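Sterol regulatory element-binding protein cleavage-activating protein (Schizosaccharomyces pombe, PDB 4YHC) is the escort protein required for processing of the transcription factor Sre1 at low sterol and oxygen levels, with its cytoplasmic WD40 domain probably engaging Sre1. Local coordinates at residues 12-15 with 16-19; 301-304 with 305-309; 356-360 with 361-365. The protein carries 9 engineered substitutions. All blocks are in the same frame, centred on the assembly; numbering follows the deposited sequence.

Interaction 1: 12-15 with 16-19; sequences DTTL and HEEK
T14 and E17 meet at the N-terminus of the short helix 15-19, where T14 is the N-cap: its OG1 accepts from E17 N at 3.1 Å. The carbonyl T14 O accepts from E18 N at 3.0 Å and starts the helical bonding. The side chain of E17 runs back over this end. Its CB rests 3.6 Å from D12 OD1, and the next carbon, CG, packs 3.4 Å from T14 OG1, the same oxygen that caps the helix. CG lies anti to the carbonyl carbon (chi1 -68°), and the chain beyond it is extended, which carries the carboxylate past T14 to T13. There OE1 is gripped twice. T13 N comes nearly along the C-O axis at 2.7 Å, with an almost straight N-H approach of 170°, while T13 OG1 donates at 2.9 Å from above the carboxylate plane, 41° out of it. Two donors from one residue thus fix the carboxylate over the segment just before the helix, at the surface of the WD40 domain. D12 and E17 run past one another, pointing opposite ways. The closeness of the two acids is probably eased by K425, which bridges to D12 OD1 and also donates to E17 O; D12 OD1 and E17 OE1 remain 4.5 Å apart.

Interaction 2: 301-304 with 305-309; sequences YYYY and GNESN. Engineered in segment 305-309: S308 (natural residue Cys).
Y303 OH makes the closest polar approach to E307, standing 3.1 Å from E307 OE2 where strand 299-304 of the WD40 propeller runs out into the loop before strand 311-317. The carboxylate oxygen lies beyond the hydroxyl, near the ring plane and roughly on the extension of the CZ-OH bond. E307 comes across the end of the tyrosine at about a right angle, and its carboxylate plane is turned 47° from the ring. The aliphatic part of the glutamate joins in as well, with E307 CB 3.7 Å from Y303 OH. The bend at chi2, about the CB-CG bond, turns the carboxylate toward the hydroxyl. E307 is poorly ordered, so the position of its carboxylate is less certain.

Y303 reaches forward along the chain because its CG is anti to the backbone N (chi1 173°), on the carbonyl side. The ring therefore lies alongside the segment that leaves the strand. Between them in sequence is G305, whose phi of 139° would jam a CB against Y304 O; the extended exit from the strand depends on a residue without a side chain.

Neighbouring strands close round the tyrosines. Y303 is packed against S286 and S288 of strand 281-292, N345 of strand 344-349, and Q417 and S418, whereas Y304 meets the rings of F258 and F289. Further along the loop the engineered S308, a cysteine in the natural protein, touches S285. Back at the strand end, G305 O approaches the Y303 ring obliquely, with Y303 CE2 as its nearest ring atom at 3.5 Å.

Interaction 3: 356-360 with 361-365; sequences VMSSD and GLYIF
D360 and L362 meet at the tip of the connection, where D360 OD1 accepts two bonds. L362 N reaches it at 3.1 Å from above the carboxylate plane, 53° out of it, making an Asx turn. S358 OG donates to the same oxygen, also at 3.1 Å, but almost in line with the CG-OD1 bond. The other carboxylate oxygen, D360 OD2, lies against the L362 methyl CD1 at 3.3 Å. D360 CG sits between its own backbone N and carbonyl carbon (chi1 63°), a torsion that folds the acid back over the turn instead of away from it.

S358 positions this first shell. Its hydroxyl gives its proton to D360 and in turn accepts from Y363 N, the bond from Y363 N to S358 OG measuring 3.2 Å. The same OG lies near the plane of the Y363 ring, at its edge. S358 O accepts from G361 N, closing the type I turn from S358 to G361, and S358 N binds Y363 O at 2.7 Å, the backbone bond next to the turn. G361, the fourth residue of the turn, has a positive phi, and G361 CA lies 3.9 Å from M357 SD.

Further out the two strands pair regularly. V356 and F365 form a hydrogen-bonded pair with both bonds made, F365 N to V356 O measuring 2.9 Å; M357 and I364 form the adjoining non-hydrogen-bonded pair. Around the tip, S359 OG bonds to D446 OD1, and G361 O accepts from S288 OG and Q417 NE2, tying the turn to neighbouring segments. The whole is a β-hairpin joining strands 354-357 and 363-374, at the edge of an antiparallel sheet of the WD40 propeller.

In the fold
Interaction 1 is a surface contact at a helix end, made of backbone and carboxylate bonds among largely exposed residues; interactions 2 and 3 are buried within the propeller. Those two touch: Y301 of interaction 2 packs on M357 and I364 of interaction 3, and L362 meets E307, so a strand exit and a hairpin tip share one interior region. Interaction 2 rests on one polar approach at the end of a tyrosine and on a glycine, its tyrosines packing on neighbouring strands, whereas interaction 3 is held by a network of backbone and side-chain bonds. Interaction 1 lies apart, its nearest atoms about 7 Å from interaction 3, yet K425, its salt-bridge partner, belongs to the same sheet as strand 363-374.

Interaction 1: 12-15 with 16-19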
ATOM      1  N   ASP A  12      29.525  -6.147  -9.389  1.00 24.18           N
ATOM      2  CA  ASP A  12      29.486  -6.133  -7.919  1.00 26.53           C
ATOM      3  C   ASP A  12      30.852  -6.591  -7.361  1.00 31.24           C
ATOM      4  O   ASP A  12      31.456  -7.494  -7.904  1.00 31.47           O
ATOM      5  CB  ASP A  12      28.387  -7.048  -7.372  1.00 25.00           C
ATOM      6  CG  ASP A  12      27.005  -6.617  -7.810  1.00 32.78           C
ATOM      7  OD1 ASP A  12      26.720  -5.413  -7.723  1.00 33.66           O
ATOM      8  OD2 ASP A  12      26.219  -7.458  -8.303  1.00 36.35           O
ATOM      9  N   THR A  13      31.290  -5.973  -6.275  1.00 29.72           N
ATOM     10  CA  THR A  13      32.522  -6.360  -5.620  1.00 39.01           C
ATOM     11  C   THR A  13      32.340  -6.912  -4.219  1.00 41.11           C
ATOM     12  O   THR A  13      33.349  -7.168  -3.553  1.00 42.88           O
ATOM     13  CB  THR A  13      33.450  -5.142  -5.509  1.00 41.62           C
ATOM     14  OG1 THR A  13      32.900  -4.173  -4.589  1.00 40.74           O
ATOM     15  CG2 THR A  13      33.632  -4.487  -6.883  1.00 41.29           C
ATOM     16  N   THR A  14      31.094  -6.982  -3.724  1.00 32.12           N
ATOM     17  CA  THR A  14      30.781  -7.552  -2.371  1.00 39.50           C
ATOM     18  C   THR A  14      29.477  -8.282  -2.496  1.00 39.83           C
ATOM     19  O   THR A  14      28.686  -7.966  -3.394  1.00 26.82           O
ATOM     20  CB  THR A  14      30.700  -6.518  -1.206  1.00 33.73           C
ATOM     21  OG1 THR A  14      29.449  -5.759  -1.169  1.00 32.94           O
ATOM     22  CG2 THR A  14      31.890  -5.551  -1.275  1.00 33.33           C
ATOM     23  N   LEU A  15      29.296  -9.290  -1.653  1.00 41.75           N
ATOM     24  CA  LEU A  15      28.019  -9.991  -1.545  1.00 43.35           C
ATOM     25  C   LEU A  15      26.912  -9.008  -1.251  1.00 30.56           C
ATOM     26  O   LEU A  15      25.862  -9.116  -1.855  1.00 33.03           O
ATOM     27  CB  LEU A  15      28.018 -11.083  -0.486  1.00 54.17           C
ATOM     28  CG  LEU A  15      26.915 -12.138  -0.714  1.00 67.00           C
ATOM     29  CD1 LEU A  15      27.312 -13.043  -1.887  1.00 71.75           C
ATOM     30  CD2 LEU A  15      26.594 -12.996   0.523  1.00 67.17           C
ATOM     31  N   HIS A  16      27.167  -8.026  -0.404  1.00 26.10           N
ATOM     32  CA  HIS A  16      26.156  -6.988  -0.117  1.00 34.63           C
ATOM     33  C   HIS A  16      25.665  -6.264  -1.352  1.00 35.53           C
ATOM     34  O   HIS A  16      24.447  -6.071  -1.509  1.00 35.32           O
ATOM     35  CB  HIS A  16      26.630  -5.966   0.907  1.00 44.76           C
ATOM     36  CG  HIS A  16      27.105  -6.584   2.181  1.00 56.15           C
ATOM     37  ND1 HIS A  16      26.440  -7.622   2.800  1.00 60.85           N
ATOM     38  CD2 HIS A  16      28.186  -6.319   2.946  1.00 55.84           C
ATOM     39  CE1 HIS A  16      27.096  -7.975   3.895  1.00 59.74           C
ATOM     40  NE2 HIS A  16      28.150  -7.189   4.013  1.00 58.60           N
ATOM     41  N   GLU A  17      26.590  -5.909  -2.249  1.00 29.34           N
ATOM     42  CA  GLU A  17      26.214  -5.250  -3.507  1.00 27.32           C
ATOM     43  C   GLU A  17      25.466  -6.153  -4.396  1.00 26.46           C
ATOM     44  O   GLU A  17      24.567  -5.743  -5.087  1.00 26.99           O
ATOM     45  CB  GLU A  17      27.436  -4.777  -4.273  1.00 27.13           C
ATOM     46  CG  GLU A  17      28.107  -3.650  -3.527  1.00 37.12           C
ATOM     47  CD  GLU A  17      29.382  -3.205  -4.217  1.00 52.12           C
ATOM     48  OE1 GLU A  17      29.992  -3.987  -5.005  1.00 45.06           O
ATOM     49  OE2 GLU A  17      29.778  -2.059  -3.969  1.00 60.68           O
ATOM     50  N   GLU A  18      25.877  -7.412  -4.409  1.00 24.93           N
ATOM     51  CA  GLU A  18      25.232  -8.358  -5.241  1.00 27.06           C
ATOM     52  C   GLU A  18      23.723  -8.514  -4.943  1.00 23.43           C
ATOM     53  O   GLU A  18      22.921  -8.711  -5.841  1.00 26.06           O
ATOM     54  CB  GLU A  18      25.955  -9.710  -5.102  1.00 30.72           C
ATOM     55  CG  GLU A  18      25.459 -10.681  -6.154  1.00 41.33           C
ATOM     56  CD  GLU A  18      26.162 -12.027  -6.100  1.00 43.33           C
ATOM     57  OE1 GLU A  18      25.456 -13.003  -6.388  1.00 39.36           O
ATOM     58  OE2 GLU A  18      27.384 -12.080  -5.777  1.00 40.46           O
ATOM     59  N   LYS A  19      23.365  -8.489  -3.673  1.00 23.03           N
ATOM     60  CA  LYS A  19      21.975  -8.610  -3.225  1.00 21.20           C
ATOM     61  C   LYS A  19      21.097  -7.396  -3.552  1.00 22.55           C
ATOM     62  O   LYS A  19      19.878  -7.481  -3.516  1.00 19.81           O
ATOM     63  CB  LYS A  19      21.976  -8.817  -1.734  1.00 22.93           C
ATOM     64  CG  LYS A  19      22.575 -10.177  -1.434  1.00 31.75           C
ATOM     65  CD  LYS A  19      22.469 -10.649  -0.030  1.00 44.72           C
ATOM     66  CE  LYS A  19      22.879  -9.603   0.963  1.00 54.05           C
ATOM     67  NZ  LYS A  19      22.310  -9.989   2.271  1.00 62.96           N
TER
HETATM   68  O   HOH W   1      23.628  -7.316  -8.149  1.00 32.15           O
HETATM   69  O   HOH W   2      29.887 -10.227  -6.537  1.00 45.34           O

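Interaction 2: 301-304 with 305-309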
ATOM      1  N   TYR A 301      11.187  10.130   5.724  1.00 16.25           N
ATOM      2  CA  TYR A 301      11.030   8.792   6.336  1.00 19.36           C
ATOM      3  C   TYR A 301      11.486   8.863   7.767  1.00 18.39           C
ATOM      4  O   TYR A 301      12.605   9.280   8.050  1.00 20.20           O
ATOM      5  CB  TYR A 301      11.825   7.749   5.572  1.00 14.93           C
ATOM      6  CG  TYR A 301      11.348   7.579   4.161  1.00 15.47           C
ATOM      7  CD1 TYR A 301      11.803   8.415   3.144  1.00 15.10           C
ATOM      8  CD2 TYR A 301      10.453   6.545   3.846  1.00 18.02           C
ATOM      9  CE1 TYR A 301      11.367   8.256   1.837  1.00 18.96           C
ATOM     10  CE2 TYR A 301      10.005   6.382   2.562  1.00 16.03           C
ATOM     11  CZ  TYR A 301      10.482   7.219   1.545  1.00 20.76           C
ATOM     12  OH  TYR A 301       9.969   7.064   0.315  1.00 21.69           O
ATOM     13  N   TYR A 302      10.552   8.615   8.684  1.00 15.00           N
ATOM     14  CA  TYR A 302      10.862   8.536  10.082  1.00 19.69           C
ATOM     15  C   TYR A 302      10.807   7.066  10.470  1.00 23.87           C
ATOM     16  O   TYR A 302       9.791   6.365  10.159  1.00 17.87           O
ATOM     17  CB  TYR A 302       9.828   9.298  10.884  1.00 15.19           C
ATOM     18  CG  TYR A 302      10.014  10.781  10.971  1.00 18.52           C
ATOM     19  CD1 TYR A 302      10.172  11.551   9.840  1.00 18.37           C
ATOM     20  CD2 TYR A 302       9.969  11.422  12.203  1.00 25.31           C
ATOM     21  CE1 TYR A 302      10.294  12.930   9.917  1.00 24.38           C
ATOM     22  CE2 TYR A 302      10.118  12.810  12.304  1.00 29.05           C
ATOM     23  CZ  TYR A 302      10.274  13.543  11.150  1.00 26.58           C
ATOM     24  OH  TYR A 302      10.338  14.865  11.256  1.00 26.96           O
ATOM     25  N   TYR A 303      11.884   6.608  11.051  1.00 15.22           N
ATOM     26  CA  TYR A 303      12.068   5.236  11.509  1.00 14.95           C
ATOM     27  C   TYR A 303      12.249   5.224  13.029  1.00 23.20           C
ATOM     28  O   TYR A 303      13.144   5.950  13.598  1.00 19.55           O
ATOM     29  CB  TYR A 303      13.304   4.635  10.833  1.00 17.92           C
ATOM     30  CG  TYR A 303      13.684   3.275  11.358  1.00 21.93           C
ATOM     31  CD1 TYR A 303      13.034   2.103  10.888  1.00 22.06           C
ATOM     32  CD2 TYR A 303      14.689   3.130  12.304  1.00 22.02           C
ATOM     33  CE1 TYR A 303      13.388   0.840  11.377  1.00 18.11           C
ATOM     34  CE2 TYR A 303      15.064   1.888  12.781  1.00 22.17           C
ATOM     35  CZ  TYR A 303      14.414   0.745  12.290  1.00 22.84           C
ATOM     36  OH  TYR A 303      14.765  -0.472  12.796  1.00 25.90           O
ATOM     37  N   TYR A 304      11.419   4.433  13.701  1.00 18.70           N
ATOM     38  CA  TYR A 304      11.476   4.291  15.150  1.00 18.71           C
ATOM     39  C   TYR A 304      11.840   2.864  15.538  1.00 29.45           C
ATOM     40  O   TYR A 304      11.206   1.915  15.086  1.00 20.86           O
ATOM     41  CB  TYR A 304      10.127   4.636  15.784  1.00 17.01           C
ATOM     42  CG  TYR A 304       9.556   5.979  15.400  1.00 23.12           C
ATOM     43  CD1 TYR A 304       8.740   6.112  14.289  1.00 24.91           C
ATOM     44  CD2 TYR A 304       9.817   7.109  16.159  1.00 26.33           C
ATOM     45  CE1 TYR A 304       8.208   7.336  13.938  1.00 25.61           C
ATOM     46  CE2 TYR A 304       9.290   8.337  15.817  1.00 25.59           C
ATOM     47  CZ  TYR A 304       8.486   8.444  14.705  1.00 23.09           C
ATOM     48  OH  TYR A 304       7.956   9.661  14.357  1.00 24.21           O
ATOM     49  N   GLY A 305      12.851   2.715  16.384  1.00 24.69           N
ATOM     50  CA  GLY A 305      13.193   1.408  16.912  1.00 40.85           C
ATOM     51  C   GLY A 305      14.670   1.093  17.007  1.00 52.67           C
ATOM     52  O   GLY A 305      15.492   1.666  16.296  1.00 57.69           O
ATOM     53  N   ASN A 306      14.998   0.163  17.896  1.00 65.81           N
ATOM     54  CA  ASN A 306      16.356  -0.342  18.027  1.00 76.37           C
ATOM     55  C   ASN A 306      16.551  -1.549  17.118  1.00 92.96           C
ATOM     56  O   ASN A 306      17.654  -2.077  17.001  1.00 98.24           O
ATOM     57  CB  ASN A 306      16.652  -0.721  19.478  1.00 74.54           C
ATOM     58  CG  ASN A 306      16.253   0.365  20.456  1.00 75.58           C
ATOM     59  OD1 ASN A 306      15.529   1.295  20.106  1.00 81.27           O
ATOM     60  ND2 ASN A 306      16.727   0.252  21.691  1.00 72.05           N
ATOM     61  N   GLU A 307      15.461  -1.975  16.482  1.00102.42           N
ATOM     62  CA  GLU A 307      15.479  -3.069  15.510  1.00111.00           C
ATOM     63  C   GLU A 307      15.332  -4.455  16.139  1.00119.40           C
ATOM     64  O   GLU A 307      15.389  -4.608  17.360  1.00121.40           O
ATOM     65  CB  GLU A 307      16.734  -3.005  14.635  1.00107.40           C
ATOM     66  CG  GLU A 307      16.850  -4.130  13.616  1.00 99.98           C
ATOM     67  CD  GLU A 307      15.594  -4.308  12.783  1.00 88.44           C
ATOM     68  OE1 GLU A 307      15.581  -5.203  11.915  1.00 84.60           O
ATOM     69  OE2 GLU A 307      14.620  -3.556  12.993  1.00 80.07           O
ATOM     70  N   SER A 308      15.138  -5.453  15.279  1.00124.78           N
ATOM     71  CA  SER A 308      14.908  -6.840  15.681  1.00125.62           C
ATOM     72  C   SER A 308      15.815  -7.307  16.817  1.00131.29           C
ATOM     73  O   SER A 308      15.526  -7.077  17.991  1.00135.60           O
ATOM     74  CB  SER A 308      15.058  -7.765  14.465  1.00120.68           C
ATOM     75  OG  SER A 308      15.345  -9.098  14.848  1.00118.23           O
ATOM     76  N   ASN A 309      16.903  -7.983  16.465  1.00131.33           N
ATOM     77  CA  ASN A 309      17.841  -8.461  17.467  1.00129.12           C
ATOM     78  C   ASN A 309      18.177  -7.349  18.451  1.00124.33           C
ATOM     79  O   ASN A 309      19.164  -6.632  18.281  1.00132.38           O
ATOM     80  CB  ASN A 309      19.113  -8.988  16.808  1.00129.29           C
ATOM     81  CG  ASN A 309      20.149  -9.430  17.820  1.00129.74           C
ATOM     82  OD1 ASN A 309      19.899  -9.423  19.025  1.00129.22           O
ATOM     83  ND2 ASN A 309      21.322  -9.819  17.334  1.00130.04           N
TER

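Interaction 3: 356-360 with 361-365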
ATOM      1  N   VAL A 356      10.419   5.086  -2.365  1.00 15.37           N
ATOM      2  CA  VAL A 356       9.364   4.338  -1.776  1.00 16.75           C
ATOM      3  C   VAL A 356       9.962   3.329  -0.784  1.00 19.05           C
ATOM      4  O   VAL A 356      11.025   2.758  -1.010  1.00 15.35           O
ATOM      5  CB  VAL A 356       8.516   3.646  -2.836  1.00 18.53           C
ATOM      6  CG1 VAL A 356       9.366   2.844  -3.843  1.00 18.05           C
ATOM      7  CG2 VAL A 356       7.423   2.752  -2.246  1.00 16.83           C
ATOM      8  N   MET A 357       9.304   3.148   0.340  1.00 14.93           N
ATOM      9  CA  MET A 357       9.768   2.139   1.315  1.00 14.87           C
ATOM     10  C   MET A 357       9.138   0.765   1.118  1.00 14.89           C
ATOM     11  O   MET A 357       8.010   0.636   0.622  1.00 14.89           O
ATOM     12  CB  MET A 357       9.592   2.612   2.736  1.00 20.20           C
ATOM     13  CG  MET A 357       8.179   2.743   3.247  1.00 30.13           C
ATOM     14  SD  MET A 357       8.204   3.463   4.932  1.00 20.51           S
ATOM     15  CE  MET A 357       6.514   3.470   5.274  1.00 14.64           C
ATOM     16  N   SER A 358       9.857  -0.233   1.534  1.00 14.93           N
ATOM     17  CA  SER A 358       9.350  -1.582   1.538  1.00 16.36           C
ATOM     18  C   SER A 358       8.153  -1.753   2.455  1.00 17.40           C
ATOM     19  O   SER A 358       7.882  -0.889   3.317  1.00 14.80           O
ATOM     20  CB  SER A 358      10.466  -2.534   1.930  1.00 17.35           C
ATOM     21  OG  SER A 358      10.873  -2.287   3.246  1.00 17.63           O
ATOM     22  N   SER A 359       7.423  -2.883   2.304  1.00 14.99           N
ATOM     23  CA  SER A 359       6.141  -2.975   3.014  1.00 17.23           C
ATOM     24  C   SER A 359       6.275  -3.038   4.536  1.00 16.35           C
ATOM     25  O   SER A 359       5.325  -2.695   5.264  1.00 17.69           O
ATOM     26  CB  SER A 359       5.362  -4.211   2.508  1.00 20.13           C
ATOM     27  OG  SER A 359       6.222  -5.319   2.613  1.00 31.92           O
ATOM     28  N   ASP A 360       7.429  -3.464   5.052  1.00 16.49           N
ATOM     29  CA  ASP A 360       7.663  -3.392   6.502  1.00 17.78           C
ATOM     30  C   ASP A 360       8.412  -2.114   6.989  1.00 17.15           C
ATOM     31  O   ASP A 360       8.695  -2.004   8.138  1.00 15.75           O
ATOM     32  CB  ASP A 360       8.373  -4.633   7.059  1.00 15.18           C
ATOM     33  CG  ASP A 360       9.722  -4.804   6.511  1.00 16.83           C
ATOM     34  OD1 ASP A 360      10.136  -3.919   5.723  1.00 21.29           O
ATOM     35  OD2 ASP A 360      10.404  -5.778   6.878  1.00 18.11           O
ATOM     36  N   GLY A 361       8.646  -1.169   6.115  1.00 14.80           N
ATOM     37  CA  GLY A 361       9.345   0.053   6.435  1.00 15.55           C
ATOM     38  C   GLY A 361      10.848  -0.064   6.677  1.00 20.40           C
ATOM     39  O   GLY A 361      11.486   0.873   7.151  1.00 18.54           O
ATOM     40  N   LEU A 362      11.422  -1.227   6.465  1.00 16.28           N
ATOM     41  CA  LEU A 362      12.825  -1.412   6.785  1.00 20.55           C
ATOM     42  C   LEU A 362      13.819  -0.888   5.719  1.00 20.02           C
ATOM     43  O   LEU A 362      14.970  -0.587   6.057  1.00 21.33           O
ATOM     44  CB  LEU A 362      13.162  -2.901   7.047  1.00 16.76           C
ATOM     45  CG  LEU A 362      12.680  -3.440   8.387  1.00 22.35           C
ATOM     46  CD1 LEU A 362      13.136  -4.904   8.538  1.00 18.23           C
ATOM     47  CD2 LEU A 362      13.256  -2.605   9.515  1.00 24.86           C
ATOM     48  N   TYR A 363      13.408  -0.849   4.457  1.00 16.33           N
ATOM     49  CA  TYR A 363      14.250  -0.343   3.393  1.00 15.05           C
ATOM     50  C   TYR A 363      13.546   0.778   2.608  1.00 22.68           C
ATOM     51  O   TYR A 363      12.277   0.739   2.365  1.00 24.73           O
ATOM     52  CB  TYR A 363      14.548  -1.448   2.432  1.00 15.22           C
ATOM     53  CG  TYR A 363      15.333  -2.596   2.984  1.00 22.70           C
ATOM     54  CD1 TYR A 363      16.716  -2.552   3.032  1.00 20.52           C
ATOM     55  CD2 TYR A 363      14.709  -3.723   3.461  1.00 22.73           C
ATOM     56  CE1 TYR A 363      17.473  -3.550   3.590  1.00 16.77           C
ATOM     57  CE2 TYR A 363      15.469  -4.756   4.018  1.00 25.55           C
ATOM     58  CZ  TYR A 363      16.845  -4.653   4.069  1.00 26.56           C
ATOM     59  OH  TYR A 363      17.607  -5.649   4.549  1.00 27.92           O
ATOM     60  N   ILE A 364      14.337   1.775   2.218  1.00 15.45           N
ATOM     61  CA  ILE A 364      13.884   2.770   1.251  1.00 16.94           C
ATOM     62  C   ILE A 364      14.637   2.533  -0.065  1.00 19.50           C
ATOM     63  O   ILE A 364      15.850   2.339  -0.062  1.00 15.57           O
ATOM     64  CB  ILE A 364      14.167   4.206   1.710  1.00 15.07           C
ATOM     65  CG1 ILE A 364      13.724   4.423   3.124  1.00 14.94           C
ATOM     66  CG2 ILE A 364      13.538   5.239   0.748  1.00 15.16           C
ATOM     67  CD1 ILE A 364      14.319   5.643   3.727  1.00 23.10           C
ATOM     68  N   PHE A 365      13.936   2.609  -1.181  1.00 18.20           N
ATOM     69  CA  PHE A 365      14.560   2.499  -2.489  1.00 17.32           C
ATOM     70  C   PHE A 365      14.201   3.689  -3.294  1.00 18.61           C
ATOM     71  O   PHE A 365      13.111   4.250  -3.159  1.00 18.18           O
ATOM     72  CB  PHE A 365      14.102   1.251  -3.223  1.00 15.72           C
ATOM     73  CG  PHE A 365      14.397  -0.061  -2.467  1.00 15.68           C
ATOM     74  CD1 PHE A 365      15.647  -0.683  -2.587  1.00 15.85           C
ATOM     75  CD2 PHE A 365      13.449  -0.659  -1.683  1.00 15.52           C
ATOM     76  CE1 PHE A 365      15.946  -1.885  -1.929  1.00 15.87           C
ATOM     77  CE2 PHE A 365      13.741  -1.876  -1.010  1.00 16.07           C
ATOM     78  CZ  PHE A 365      14.987  -2.475  -1.117  1.00 16.10           C
TER